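Local coordinates for protein putative isomerase YbhH (Escherichia coli, PDB 6OTV) that probably acts as an isomerase of the PrpF family, related in fold to diaminopimelate epimerase, with its substrate not established, at residues 9-20 against 93-103; 196-206 against 247-255. All coordinates share one frame; numbering follows the deposited sequence.

Contact 1: 9-20 against 93-103; sequences MRGGTSRGAFLL and CGNMLSGVGAF. With PO4 (phosphate ion), chain I.
Gly11 and Met96 bring their CA atoms to 4.4 Å where the hairpin of strands 9-11 and 14-20, closed by a type II' turn from Gly11 to Ser14, lies on helix 94-103, whose axis runs at 56° to strand 14-20. Gly11 lets the backbones come this close, while Gly12 and Gly99 make way for the side chains of Asn95 and Phe18. Phe18 fills the middle: the edge of its ring, at CZ, meets Met96 O near the ring plane, 3.4 Å away, while Met9 SD sits over the centre of one face. Met96, bent at chi2 and chi3, curls back to set CE 3.5 Å from Phe18 CE1. Farther along, Phe18 CB rides over a face of Phe103, 3.9 Å from the ring centroid, and Leu20 CD2 touches Phe103 CE2. At the turn the contact becomes polar. Thr13 N donates to Asn95 OD1 (3.1 Å, 171° at the hydrogen), coming from above the amide plane, and Arg337 NH1 binds the same oxygen. Asn95 ND2 then gives a nearly straight 2.7 Å bond to phosphate O2, and Gly94 N reaches phosphate O3 at 2.8 Å; Ile279 N is a further donor to the ion. With OD1 and ND2 both engaged, the amide's rotation is fixed; the phosphate is probably from the crystallisation liquor, but its site may mark where an anionic substrate group binds.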
loop_
_atom_site.group_PDB
_atom_site.type_symbol
_atom_site.label_atom_id
_atom_site.label_comp_id
_atom_site.label_asym_id
_atom_site.label_seq_id
_atom_site.Cartn_x
_atom_site.Cartn_y
_atom_site.Cartn_z
ATOM N N MET A 9 -16.037 -16.255 -15.066
ATOM C CA MET A 9 -14.622 -16.437 -15.332
ATOM C C MET A 9 -14.122 -17.649 -14.566
ATOM O O MET A 9 -14.592 -17.945 -13.463
ATOM C CB MET A 9 -13.790 -15.210 -14.924
ATOM C CG MET A 9 -14.211 -13.900 -15.562
ATOM S SD MET A 9 -13.086 -12.568 -15.103
ATOM C CE MET A 9 -11.617 -13.036 -16.019
ATOM N N ARG A 10 -13.170 -18.354 -15.166
ATOM C CA ARG A 10 -12.341 -19.276 -14.405
ATOM C C ARG A 10 -11.237 -18.471 -13.737
ATOM O O ARG A 10 -10.497 -17.743 -14.409
ATOM C CB ARG A 10 -11.749 -20.365 -15.295
ATOM C CG ARG A 10 -10.765 -21.275 -14.557
ATOM C CD ARG A 10 -10.094 -22.277 -15.482
ATOM N NE ARG A 10 -9.341 -21.618 -16.545
ATOM C CZ ARG A 10 -8.142 -21.065 -16.383
ATOM N NH1 ARG A 10 -7.554 -21.080 -15.193
ATOM N NH2 ARG A 10 -7.533 -20.489 -17.411
ATOM N N GLY A 11 -11.154 -18.566 -12.416
ATOM C CA GLY A 11 -10.050 -17.981 -11.688
ATOM C C GLY A 11 -9.198 -19.074 -11.082
ATOM O O GLY A 11 -9.581 -19.669 -10.070
ATOM N N GLY A 12 -8.055 -19.357 -11.691
ATOM C CA GLY A 12 -7.239 -20.465 -11.225
ATOM C C GLY A 12 -8.006 -21.765 -11.368
ATOM O O GLY A 12 -8.466 -22.124 -12.459
ATOM N N THR A 13 -8.164 -22.480 -10.254
ATOM C CA THR A 13 -8.892 -23.742 -10.219
ATOM C C THR A 13 -10.336 -23.567 -9.763
ATOM O O THR A 13 -10.971 -24.541 -9.344
ATOM C CB THR A 13 -8.177 -24.739 -9.308
ATOM O OG1 THR A 13 -8.109 -24.205 -7.978
ATOM C CG2 THR A 13 -6.775 -25.003 -9.813
ATOM N N SER A 14 -10.861 -22.348 -9.826
ATOM C CA SER A 14 -12.226 -22.049 -9.425
ATOM C C SER A 14 -12.938 -21.342 -10.566
ATOM O O SER A 14 -12.313 -20.855 -11.511
ATOM C CB SER A 14 -12.262 -21.183 -8.156
ATOM O OG SER A 14 -11.761 -21.895 -7.039
ATOM N N ARG A 15 -14.264 -21.276 -10.459
ATOM C CA ARG A 15 -15.098 -20.628 -11.462
ATOM C C ARG A 15 -16.311 -20.018 -10.774
ATOM O O ARG A 15 -16.822 -20.565 -9.793
ATOM C CB ARG A 15 -15.538 -21.627 -12.536
ATOM C CG ARG A 15 -16.172 -21.012 -13.767
ATOM C CD ARG A 15 -16.730 -22.112 -14.650
ATOM N NE ARG A 15 -17.961 -22.661 -14.090
ATOM C CZ ARG A 15 -18.399 -23.896 -14.310
ATOM N NH1 ARG A 15 -17.699 -24.730 -15.068
ATOM N NH2 ARG A 15 -19.535 -24.300 -13.759
ATOM N N GLY A 16 -16.771 -18.886 -11.293
ATOM C CA GLY A 16 -17.960 -18.272 -10.732
ATOM C C GLY A 16 -18.275 -16.947 -11.392
ATOM O O GLY A 16 -17.693 -16.581 -12.417
ATOM N N ALA A 17 -19.219 -16.233 -10.785
ATOM C CA ALA A 17 -19.676 -14.957 -11.315
ATOM C C ALA A 17 -18.789 -13.821 -10.836
ATOM O O ALA A 17 -18.398 -13.766 -9.665
ATOM C CB ALA A 17 -21.119 -14.671 -10.902
ATOM N N PHE A 18 -18.484 -12.913 -11.755
ATOM C CA PHE A 18 -17.807 -11.661 -11.452
ATOM C C PHE A 18 -18.799 -10.529 -11.693
ATOM O O PHE A 18 -19.324 -10.381 -12.802
ATOM C CB PHE A 18 -16.543 -11.505 -12.300
ATOM C CG PHE A 18 -15.385 -12.345 -11.817
ATOM C CD1 PHE A 18 -15.402 -13.723 -11.963
ATOM C CD2 PHE A 18 -14.286 -11.755 -11.211
ATOM C CE1 PHE A 18 -14.345 -14.499 -11.514
ATOM C CE2 PHE A 18 -13.224 -12.523 -10.761
ATOM C CZ PHE A 18 -13.254 -13.898 -10.912
ATOM N N LEU A 19 -19.069 -9.754 -10.646
ATOM C CA LEU A 19 -20.125 -8.755 -10.648
ATOM C C LEU A 19 -19.565 -7.411 -10.212
ATOM O O LEU A 19 -18.625 -7.340 -9.416
ATOM C CB LEU A 19 -21.271 -9.157 -9.708
ATOM C CG LEU A 19 -21.897 -10.535 -9.938
ATOM C CD1 LEU A 19 -22.801 -10.918 -8.776
ATOM C CD2 LEU A 19 -22.669 -10.551 -11.250
ATOM N N LEU A 20 -20.151 -6.344 -10.745
ATOM C CA LEU A 20 -19.877 -4.995 -10.273
ATOM C C LEU A 20 -20.798 -4.676 -9.106
ATOM O O LEU A 20 -21.999 -4.955 -9.154
ATOM C CB LEU A 20 -20.080 -3.972 -11.390
ATOM C CG LEU A 20 -19.105 -4.020 -12.564
ATOM C CD1 LEU A 20 -19.595 -3.116 -13.682
ATOM C CD2 LEU A 20 -17.716 -3.606 -12.113
ATOM N N CYS A 93 -10.639 -15.982 -1.242
ATOM C CA CYS A 93 -10.355 -16.999 -2.249
ATOM C C CYS A 93 -9.263 -16.483 -3.176
ATOM O O CYS A 93 -9.484 -15.540 -3.945
ATOM C CB CYS A 93 -11.615 -17.357 -3.029
ATOM S SG CYS A 93 -11.356 -18.629 -4.281
ATOM N N GLY A 94 -8.083 -17.102 -3.103
ATOM C CA GLY A 94 -6.963 -16.668 -3.917
ATOM C C GLY A 94 -7.084 -17.049 -5.374
ATOM O O GLY A 94 -6.468 -16.402 -6.228
ATOM N N ASN A 95 -7.865 -18.082 -5.680
ATOM C CA ASN A 95 -8.039 -18.473 -7.071
ATOM C C ASN A 95 -8.988 -17.531 -7.802
ATOM O O ASN A 95 -8.695 -17.098 -8.921
ATOM C CB ASN A 95 -8.522 -19.919 -7.144
ATOM C CG ASN A 95 -7.409 -20.900 -6.878
ATOM O OD1 ASN A 95 -6.655 -21.256 -7.784
ATOM N ND2 ASN A 95 -7.279 -21.325 -5.626
ATOM N N MET A 96 -10.125 -17.194 -7.186
ATOM C CA MET A 96 -10.998 -16.187 -7.784
ATOM C C MET A 96 -10.293 -14.842 -7.881
ATOM O O MET A 96 -10.569 -14.058 -8.797
ATOM C CB MET A 96 -12.294 -16.058 -6.982
ATOM C CG MET A 96 -13.206 -17.267 -7.092
ATOM S SD MET A 96 -13.971 -17.424 -8.719
ATOM C CE MET A 96 -15.278 -16.204 -8.603
ATOM N N LEU A 97 -9.370 -14.570 -6.957
ATOM C CA LEU A 97 -8.557 -13.361 -7.032
ATOM C C LEU A 97 -7.835 -13.252 -8.370
ATOM O O LEU A 97 -7.585 -12.140 -8.851
ATOM C CB LEU A 97 -7.558 -13.353 -5.876
ATOM C CG LEU A 97 -6.604 -12.176 -5.698
ATOM C CD1 LEU A 97 -7.369 -10.884 -5.471
ATOM C CD2 LEU A 97 -5.670 -12.462 -4.537
ATOM N N SER A 98 -7.519 -14.394 -8.996
ATOM C CA SER A 98 -6.793 -14.384 -10.263
ATOM C C SER A 98 -7.550 -13.641 -11.354
ATOM O O SER A 98 -6.930 -13.114 -12.283
ATOM C CB SER A 98 -6.506 -15.814 -10.723
ATOM O OG SER A 98 -6.120 -16.629 -9.634
ATOM N N GLY A 99 -8.880 -13.600 -11.274
ATOM C CA GLY A 99 -9.660 -12.930 -12.295
ATOM C C GLY A 99 -9.974 -11.473 -12.037
ATOM O O GLY A 99 -10.450 -10.783 -12.943
ATOM N N VAL A 100 -9.693 -10.979 -10.829
ATOM C CA VAL A 100 -10.130 -9.636 -10.452
ATOM C C VAL A 100 -9.466 -8.584 -11.334
ATOM O O VAL A 100 -10.131 -7.680 -11.858
ATOM C CB VAL A 100 -9.850 -9.380 -8.960
ATOM C CG1 VAL A 100 -10.118 -7.922 -8.608
ATOM C CG2 VAL A 100 -10.703 -10.303 -8.097
ATOM N N GLY A 101 -8.147 -8.689 -11.516
ATOM C CA GLY A 101 -7.424 -7.667 -12.259
ATOM C C GLY A 101 -7.881 -7.553 -13.701
ATOM O O GLY A 101 -8.122 -6.452 -14.205
ATOM N N ALA A 102 -8.004 -8.693 -14.386
ATOM C CA ALA A 102 -8.462 -8.677 -15.771
ATOM C C ALA A 102 -9.895 -8.175 -15.871
ATOM O O ALA A 102 -10.251 -7.471 -16.823
ATOM C CB ALA A 102 -8.339 -10.073 -16.383
ATOM N N PHE A 103 -10.735 -8.528 -14.896
ATOM C CA PHE A 103 -12.113 -8.052 -14.904
ATOM C C PHE A 103 -12.172 -6.543 -14.701
ATOM O O PHE A 103 -12.982 -5.856 -15.333
ATOM C CB PHE A 103 -12.919 -8.779 -13.828
ATOM C CG PHE A 103 -14.360 -8.361 -13.759
ATOM C CD1 PHE A 103 -15.304 -8.936 -14.596
ATOM C CD2 PHE A 103 -14.774 -7.400 -12.850
ATOM C CE1 PHE A 103 -16.636 -8.553 -14.532
ATOM C CE2 PHE A 103 -16.104 -7.013 -12.782
ATOM C CZ PHE A 103 -17.035 -7.593 -13.624
HETATM P P PO4 I . -8.133 -20.806 -2.351
HETATM O O1 PO4 I . -9.039 -21.568 -1.409
HETATM O O2 PO4 I . -8.879 -20.476 -3.620
HETATM O O3 PO4 I . -7.659 -19.534 -1.681
HETATM O O4 PO4 I . -6.939 -21.659 -2.705
#

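Contact 2: 196-206 against 247-255; sequences MPVVIIPAEYL and VIPKPVLIS
Ile254, Leu253 and Lys250 carry much of this pairing of two parallel beta-strands, 197-202 and 250-255, joined in register from Val198 beside Lys250 to Pro202 beside Ile254. Each strand has an antiparallel neighbour on its far side, 187-193 next to 197-202 and 263-267 next to 250-255, so the pair is internal to its sheet. Ile254 lies on the same face as Ile200 and Val252, the face that helix 279-290 covers through Val198, Ile200 and Val252. Its CG1 occupies the position between backbone N and carbonyl carbon (chi1 65°), and both CG2 and CD1 of Ile254 come to 3.6 Å from Ile200 CG2, touching it from the same side. Leu253 points to the other face, with Val199, Ile201 and Pro251. One of its methyls, CD2, packs 3.9 Å from Ile201 CB and also meets Leu206 CD1, the two leucine side chains crossing at about a right angle; Leu206 comes from the turn that follows strand 197-202, so that turn is folded back onto the sheet. Lys250 shares the face of Ile254 but lies at the opposite end of the strand. Its aliphatic part crosses the Met196 side chain at a slant, CG 4.0 Å from Met196 SD, and Tyr267 touches both side chains. Bends at chi2 and chi4 then turn the amine back to its own chain, where NZ donates to Val247 O at 2.8 Å from above the carbonyl plane. Between the two faces the main-chain bonds alternate in direction: Val252 N to Val199 O, then Ile201 N to Val252 O. Prolines at 249, which follows a cis peptide, and 251 flank Lys250, whose N donates to Pro197 O at 2.9 Å in the carbonyl plane.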
loop_
_atom_site.group_PDB
_atom_site.type_symbol
_atom_site.label_atom_id
_atom_site.label_comp_id
_atom_site.label_asym_id
_atom_site.label_seq_id
_atom_site.Cartn_x
_atom_site.Cartn_y
_atom_site.Cartn_z
ATOM N N MET A 196 -2.629 -16.149 6.721
ATOM C CA MET A 196 -3.588 -16.995 7.415
ATOM C C MET A 196 -2.954 -17.492 8.707
ATOM O O MET A 196 -1.804 -17.945 8.695
ATOM C CB MET A 196 -4.013 -18.173 6.533
ATOM C CG MET A 196 -4.936 -19.178 7.213
ATOM S SD MET A 196 -6.574 -18.510 7.580
ATOM C CE MET A 196 -7.185 -18.195 5.928
ATOM N N PRO A 197 -3.648 -17.396 9.841
ATOM C CA PRO A 197 -3.144 -18.026 11.072
ATOM C C PRO A 197 -3.222 -19.541 10.946
ATOM O O PRO A 197 -4.301 -20.101 10.748
ATOM C CB PRO A 197 -4.091 -17.499 12.158
ATOM C CG PRO A 197 -4.775 -16.316 11.548
ATOM C CD PRO A 197 -4.862 -16.602 10.085
ATOM N N VAL A 198 -2.070 -20.201 11.043
ATOM C CA VAL A 198 -2.006 -21.654 10.952
ATOM C C VAL A 198 -1.133 -22.186 12.077
ATOM O O VAL A 198 -0.266 -21.484 12.608
ATOM C CB VAL A 198 -1.466 -22.145 9.586
ATOM C CG1 VAL A 198 -2.312 -21.609 8.436
ATOM C CG2 VAL A 198 -0.001 -21.767 9.416
ATOM N N VAL A 199 -1.375 -23.441 12.442
ATOM C CA VAL A 199 -0.516 -24.179 13.359
ATOM C C VAL A 199 0.060 -25.357 12.583
ATOM O O VAL A 199 -0.685 -26.217 12.095
ATOM C CB VAL A 199 -1.269 -24.633 14.622
ATOM C CG1 VAL A 199 -2.648 -25.173 14.272
ATOM C CG2 VAL A 199 -0.457 -25.667 15.385
ATOM N N ILE A 200 1.379 -25.377 12.448
ATOM C CA ILE A 200 2.065 -26.349 11.607
ATOM C C ILE A 200 2.474 -27.531 12.473
ATOM O O ILE A 200 3.237 -27.376 13.432
ATOM C CB ILE A 200 3.277 -25.710 10.916
ATOM C CG1 ILE A 200 2.799 -24.596 9.983
ATOM C CG2 ILE A 200 4.086 -26.754 10.165
ATOM C CD1 ILE A 200 3.897 -23.723 9.463
ATOM N N ILE A 201 1.960 -28.712 12.141
ATOM C CA ILE A 201 2.132 -29.917 12.942
ATOM C C ILE A 201 2.774 -30.981 12.064
ATOM O O ILE A 201 2.252 -31.274 10.986
ATOM C CB ILE A 201 0.798 -30.436 13.509
ATOM C CG1 ILE A 201 0.028 -29.303 14.189
ATOM C CG2 ILE A 201 1.043 -31.598 14.468
ATOM C CD1 ILE A 201 -1.411 -29.644 14.498
ATOM N N PRO A 202 3.890 -31.583 12.475
ATOM C CA PRO A 202 4.437 -32.722 11.723
ATOM C C PRO A 202 3.489 -33.912 11.769
ATOM O O PRO A 202 3.041 -34.329 12.840
ATOM C CB PRO A 202 5.759 -33.023 12.440
ATOM C CG PRO A 202 6.096 -31.764 13.177
ATOM C CD PRO A 202 4.782 -31.162 13.568
ATOM N N ALA A 203 3.189 -34.461 10.589
ATOM C CA ALA A 203 2.236 -35.564 10.502
ATOM C C ALA A 203 2.714 -36.780 11.287
ATOM O O ALA A 203 1.907 -37.479 11.915
ATOM C CB ALA A 203 1.994 -35.931 9.039
ATOM N N GLU A 204 4.023 -37.046 11.272
ATOM C CA GLU A 204 4.544 -38.245 11.923
ATOM C C GLU A 204 4.355 -38.205 13.434
ATOM O O GLU A 204 4.228 -39.260 14.065
ATOM C CB GLU A 204 6.020 -38.436 11.574
ATOM C CG GLU A 204 6.261 -38.811 10.121
ATOM C CD GLU A 204 7.730 -39.010 9.803
ATOM O OE1 GLU A 204 8.543 -39.088 10.747
ATOM O OE2 GLU A 204 8.075 -39.083 8.605
ATOM N N TYR A 205 4.328 -37.015 14.032
ATOM C CA TYR A 205 4.116 -36.935 15.472
ATOM C C TYR A 205 2.690 -37.279 15.876
ATOM O O TYR A 205 2.439 -37.504 17.064
ATOM C CB TYR A 205 4.490 -35.545 15.984
ATOM C CG TYR A 205 5.938 -35.441 16.405
ATOM C CD1 TYR A 205 6.915 -35.002 15.517
ATOM C CD2 TYR A 205 6.331 -35.794 17.690
ATOM C CE1 TYR A 205 8.241 -34.910 15.903
ATOM C CE2 TYR A 205 7.651 -35.707 18.085
ATOM C CZ TYR A 205 8.602 -35.265 17.189
ATOM O OH TYR A 205 9.917 -35.179 17.588
ATOM N N LEU A 206 1.758 -37.336 14.926
ATOM C CA LEU A 206 0.402 -37.797 15.190
ATOM C C LEU A 206 0.156 -39.194 14.635
ATOM O O LEU A 206 -0.998 -39.593 14.457
ATOM C CB LEU A 206 -0.617 -36.810 14.620
ATOM C CG LEU A 206 -0.563 -35.385 15.180
ATOM C CD1 LEU A 206 -1.747 -34.576 14.681
ATOM C CD2 LEU A 206 -0.516 -35.392 16.705
ATOM N N VAL A 247 -13.007 -20.600 12.586
ATOM C CA VAL A 247 -12.358 -21.375 11.536
ATOM C C VAL A 247 -10.852 -21.151 11.513
ATOM O O VAL A 247 -10.177 -21.611 10.588
ATOM C CB VAL A 247 -12.978 -21.076 10.159
ATOM C CG1 VAL A 247 -14.441 -21.500 10.130
ATOM C CG2 VAL A 247 -12.851 -19.599 9.809
ATOM N N ILE A 248 -10.312 -20.441 12.499
ATOM C CA ILE A 248 -8.870 -20.240 12.607
ATOM C C ILE A 248 -8.426 -20.640 14.012
ATOM O O ILE A 248 -9.238 -20.604 14.948
ATOM C CB ILE A 248 -8.485 -18.784 12.289
ATOM C CG1 ILE A 248 -9.165 -17.843 13.287
ATOM C CG2 ILE A 248 -8.864 -18.418 10.863
ATOM C CD1 ILE A 248 -8.695 -16.425 13.230
ATOM N N PRO A 249 -7.155 -21.053 14.213
ATOM C CA PRO A 249 -6.149 -21.226 13.157
ATOM C C PRO A 249 -6.394 -22.489 12.347
ATOM O O PRO A 249 -6.991 -23.429 12.862
ATOM C CB PRO A 249 -4.840 -21.329 13.937
ATOM C CG PRO A 249 -5.250 -22.000 15.202
ATOM C CD PRO A 249 -6.594 -21.378 15.538
ATOM N N LYS A 250 -5.960 -22.497 11.094
ATOM C CA LYS A 250 -6.090 -23.685 10.266
ATOM C C LYS A 250 -4.929 -24.628 10.558
ATOM O O LYS A 250 -3.776 -24.268 10.299
ATOM C CB LYS A 250 -6.097 -23.311 8.791
ATOM C CG LYS A 250 -7.219 -22.379 8.380
ATOM C CD LYS A 250 -8.335 -23.115 7.647
ATOM C CE LYS A 250 -9.279 -22.133 6.944
ATOM N NZ LYS A 250 -9.817 -21.101 7.879
ATOM N N PRO A 251 -5.177 -25.818 11.106
ATOM C CA PRO A 251 -4.073 -26.757 11.345
ATOM C C PRO A 251 -3.594 -27.381 10.044
ATOM O O PRO A 251 -4.386 -27.677 9.145
ATOM C CB PRO A 251 -4.689 -27.802 12.283
ATOM C CG PRO A 251 -6.150 -27.737 12.013
ATOM C CD PRO A 251 -6.455 -26.313 11.647
ATOM N N VAL A 252 -2.277 -27.555 9.942
ATOM C CA VAL A 252 -1.639 -28.086 8.742
ATOM C C VAL A 252 -0.709 -29.218 9.148
ATOM O O VAL A 252 0.252 -28.998 9.895
ATOM C CB VAL A 252 -0.851 -27.011 7.975
ATOM C CG1 VAL A 252 -0.188 -27.640 6.764
ATOM C CG2 VAL A 252 -1.763 -25.861 7.569
ATOM N N LEU A 253 -0.986 -30.422 8.654
ATOM C CA LEU A 253 -0.059 -31.534 8.806
ATOM C C LEU A 253 0.995 -31.466 7.708
ATOM O O LEU A 253 0.660 -31.336 6.527
ATOM C CB LEU A 253 -0.803 -32.867 8.749
ATOM C CG LEU A 253 -1.861 -33.113 9.825
ATOM C CD1 LEU A 253 -2.391 -34.534 9.721
ATOM C CD2 LEU A 253 -1.282 -32.855 11.206
ATOM N N ILE A 254 2.267 -31.540 8.092
ATOM C CA ILE A 254 3.355 -31.434 7.128
ATOM C C ILE A 254 4.194 -32.705 7.150
ATOM O O ILE A 254 4.285 -33.411 8.159
ATOM C CB ILE A 254 4.245 -30.196 7.374
ATOM C CG1 ILE A 254 4.985 -30.307 8.707
ATOM C CG2 ILE A 254 3.413 -28.923 7.315
ATOM C CD1 ILE A 254 6.156 -29.354 8.828
ATOM N N SER A 255 4.805 -32.985 6.006
ATOM C CA SER A 255 5.699 -34.115 5.812
ATOM C C SER A 255 6.581 -33.800 4.614
ATOM O O SER A 255 6.258 -32.900 3.830
ATOM C CB SER A 255 4.912 -35.419 5.591
ATOM O OG SER A 255 4.151 -35.370 4.397
#

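Both contacts are buried, but they hold different elements on opposite sides of the chain's centre, their centres about 27 Å apart. Contact 1 packs a hairpin on a helix: between the two there is no backbone pairing, and they meet through aromatic and sulfur-bearing side chains, with polar bonds gathered at the helix start. Contact 2 is strand against strand, tied by main-chain bonds, with branched aliphatic side chains on both faces. Helix 279-290 connects their surroundings: it covers one face of the strands at 197-202 and 250-255, while its first residue, Ile279, donates to the phosphate at 93-103. The ion thus touches both regions and probably lies in the cleft between them.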